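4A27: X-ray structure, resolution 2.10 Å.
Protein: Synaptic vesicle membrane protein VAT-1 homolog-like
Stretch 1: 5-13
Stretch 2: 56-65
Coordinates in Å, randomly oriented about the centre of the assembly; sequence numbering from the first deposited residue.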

# COMPACT_ATOMS: atom_id res chain seq x y z
N ARG A 5 -33.44 10.86 -26.84
CA ARG A 5 -32.83 12.15 -26.41
C ARG A 5 -31.55 11.89 -25.66
O ARG A 5 -31.42 10.88 -24.96
CB ARG A 5 -33.75 12.96 -25.50
CG ARG A 5 -35.13 13.27 -26.08
CD ARG A 5 -35.69 14.60 -25.53
NE ARG A 5 -35.94 14.56 -24.09
CZ ARG A 5 -35.96 15.62 -23.29
NH1 ARG A 5 -35.72 16.85 -23.76
NH2 ARG A 5 -36.22 15.46 -22.00
N ALA A 6 -30.58 12.78 -25.83
CA ALA A 6 -29.32 12.66 -25.20
C ALA A 6 -28.70 14.04 -25.01
O ALA A 6 -29.15 15.01 -25.61
CB ALA A 6 -28.40 11.77 -26.04
N VAL A 7 -27.75 14.13 -24.08
CA VAL A 7 -26.95 15.33 -23.91
C VAL A 7 -25.74 15.13 -24.83
O VAL A 7 -25.12 14.07 -24.80
CB VAL A 7 -26.49 15.56 -22.47
CG1 VAL A 7 -25.57 16.80 -22.40
CG2 VAL A 7 -27.68 15.72 -21.53
N VAL A 8 -25.46 16.13 -25.66
CA VAL A 8 -24.31 16.11 -26.53
C VAL A 8 -23.35 17.24 -26.12
O VAL A 8 -23.79 18.35 -25.79
CB VAL A 8 -24.71 16.29 -28.02
CG1 VAL A 8 -23.50 15.92 -28.91
CG2 VAL A 8 -25.89 15.45 -28.35
N LEU A 9 -22.06 16.92 -26.12
CA LEU A 9 -21.01 17.91 -26.01
C LEU A 9 -20.61 18.29 -27.44
O LEU A 9 -20.01 17.47 -28.14
CB LEU A 9 -19.82 17.34 -25.25
CG LEU A 9 -18.63 18.25 -25.01
CD1 LEU A 9 -19.02 19.46 -24.19
CD2 LEU A 9 -17.52 17.45 -24.36
N ALA A 10 -20.96 19.50 -27.86
CA ALA A 10 -20.76 19.94 -29.26
C ALA A 10 -19.28 20.06 -29.59
O ALA A 10 -18.82 19.53 -30.60
CB ALA A 10 -21.45 21.26 -29.50
N GLY A 11 -18.54 20.74 -28.73
CA GLY A 11 -17.08 20.69 -28.71
C GLY A 11 -16.57 21.00 -27.30
O GLY A 11 -17.36 21.30 -26.40
N PHE A 12 -15.26 20.92 -27.09
CA PHE A 12 -14.69 21.27 -25.78
C PHE A 12 -14.75 22.77 -25.56
O PHE A 12 -14.67 23.55 -26.51
CB PHE A 12 -13.25 20.79 -25.67
CG PHE A 12 -13.08 19.32 -25.87
CD1 PHE A 12 -13.73 18.42 -25.03
CD2 PHE A 12 -12.26 18.82 -26.87
CE1 PHE A 12 -13.58 17.06 -25.18
CE2 PHE A 12 -12.10 17.45 -27.04
CZ PHE A 12 -12.76 16.56 -26.19
N GLY A 13 -14.89 23.17 -24.30
CA GLY A 13 -15.11 24.57 -23.93
C GLY A 13 -15.86 24.65 -22.61
O GLY A 13 -15.80 23.73 -21.79
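Stretch 2 56-65: NPPKTPLVPG

Stretch 2 runs antiparallel to stretch 1: CA neighbours pair in reversed order, Val 8 CA to Val 63 CA at 4.7 Å, then Ala 10 CA to Pro 61 CA at 4.8 Å and Gly 11 CA to Thr 60 CA at 5.4 Å. Residues 5-9 are strand, whereas stretch 2 has no regular helix or strand; its backbone is nonetheless extended, phi between -155° and -68° and psi between 118° and 175° from Pro 57 to Pro 64, with a cis peptide bond before Pro 61. Between them 526 Å² is buried, both sides summed.

Ala 6 points its CA-to-CB bond toward stretch 2, and its CB lies 4.3 Å from Val 63 CG2. The Val 7 carbonyl makes the closest approaches: Val 7 O lies 3.3 Å from Val 63 CG1, 3.4 Å from Pro 64 CD and 3.5 Å from Val 63 CA, the last a CA-H...O contact with 150° at the hydrogen. Val 8 repeats this pattern in reverse, its CA 3.5 Å from Leu 62 O, while Val 8 CG1 packs on Pro 61 CB at 3.7 Å.

Leu 9 N donates to Leu 62 O at 2.8 Å and 178°, almost linear; the return bond, Leu 62 N to Leu 9 O, is longer at 3.3 Å and bent to 149°. This reciprocal pair defines a single antiparallel bridge. Leu 9 O also receives a CA-H...O contact from Pro 61 CA at 3.2 Å, and Leu 9 CD2 meets Leu 62 CD1 at 4.2 Å.

Beyond the strand, the CA-to-CB bond of Ala 10 points away, and Ala 10 O lies 3.6 Å from Thr 60 CB. Phe 12 CB points sideways, but the ring end comes nearer: Thr 60 CG2 sits 3.9 Å from the Phe 12 ring centroid, 14° off the normal, a CH-pi contact over one face. Pro 58 O lies at the ring edge, 3.4 Å from Phe 12 CZ.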

# COMPACT_ATOMS: atom_id res chain seq x y z
N ASN A 56 -5.50 10.86 -23.62
CA ASN A 56 -5.93 11.61 -24.82
C ASN A 56 -7.46 11.68 -25.03
O ASN A 56 -8.15 10.68 -24.87
CB ASN A 56 -5.28 11.01 -26.07
N PRO A 57 -7.97 12.87 -25.42
CA PRO A 57 -9.41 13.17 -25.48
C PRO A 57 -10.18 12.45 -26.59
O PRO A 57 -9.65 12.31 -27.69
CB PRO A 57 -9.43 14.69 -25.72
CG PRO A 57 -8.12 15.00 -26.37
CD PRO A 57 -7.14 14.02 -25.82
N PRO A 58 -11.43 12.01 -26.33
CA PRO A 58 -12.21 11.41 -27.42
C PRO A 58 -12.73 12.48 -28.36
O PRO A 58 -12.70 13.66 -28.03
CB PRO A 58 -13.37 10.73 -26.70
CG PRO A 58 -13.58 11.55 -25.49
CD PRO A 58 -12.23 12.12 -25.09
N LYS A 59 -13.19 12.06 -29.53
CA LYS A 59 -13.63 13.01 -30.54
C LYS A 59 -14.98 13.61 -30.11
O LYS A 59 -15.79 12.94 -29.48
CB LYS A 59 -13.72 12.32 -31.91
N THR A 60 -15.17 14.89 -30.41
CA THR A 60 -16.47 15.52 -30.29
C THR A 60 -17.08 15.53 -31.67
O THR A 60 -16.33 15.52 -32.65
CB THR A 60 -16.39 16.99 -29.71
OG1 THR A 60 -15.53 17.81 -30.51
CG2 THR A 60 -15.92 16.98 -28.24
N PRO A 61 -18.42 15.56 -31.78
CA PRO A 61 -19.42 15.55 -30.69
C PRO A 61 -19.45 14.22 -29.96
O PRO A 61 -19.03 13.20 -30.52
CB PRO A 61 -20.75 15.79 -31.41
CG PRO A 61 -20.49 15.41 -32.85
CD PRO A 61 -19.05 15.81 -33.08
N LEU A 62 -19.89 14.24 -28.71
CA LEU A 62 -19.91 13.04 -27.88
C LEU A 62 -20.97 13.15 -26.80
O LEU A 62 -21.37 14.24 -26.41
CB LEU A 62 -18.54 12.77 -27.26
CG LEU A 62 -17.93 13.70 -26.20
CD1 LEU A 62 -18.45 13.39 -24.82
CD2 LEU A 62 -16.42 13.52 -26.23
N VAL A 63 -21.45 12.01 -26.35
CA VAL A 63 -22.42 11.96 -25.26
C VAL A 63 -21.56 11.69 -24.00
O VAL A 63 -20.83 10.69 -23.93
CB VAL A 63 -23.48 10.88 -25.53
CG1 VAL A 63 -24.52 10.81 -24.33
CG2 VAL A 63 -24.21 11.12 -26.90
N PRO A 64 -21.56 12.62 -23.03
CA PRO A 64 -20.80 12.37 -21.79
C PRO A 64 -21.47 11.40 -20.80
O PRO A 64 -22.58 10.94 -21.05
CB PRO A 64 -20.76 13.74 -21.11
CG PRO A 64 -21.38 14.70 -22.06
CD PRO A 64 -22.25 13.91 -22.97
N GLY A 65 -20.74 11.09 -19.73
CA GLY A 65 -21.25 10.37 -18.57
C GLY A 65 -20.77 8.94 -18.51
O GLY A 65 -20.73 8.24 -19.53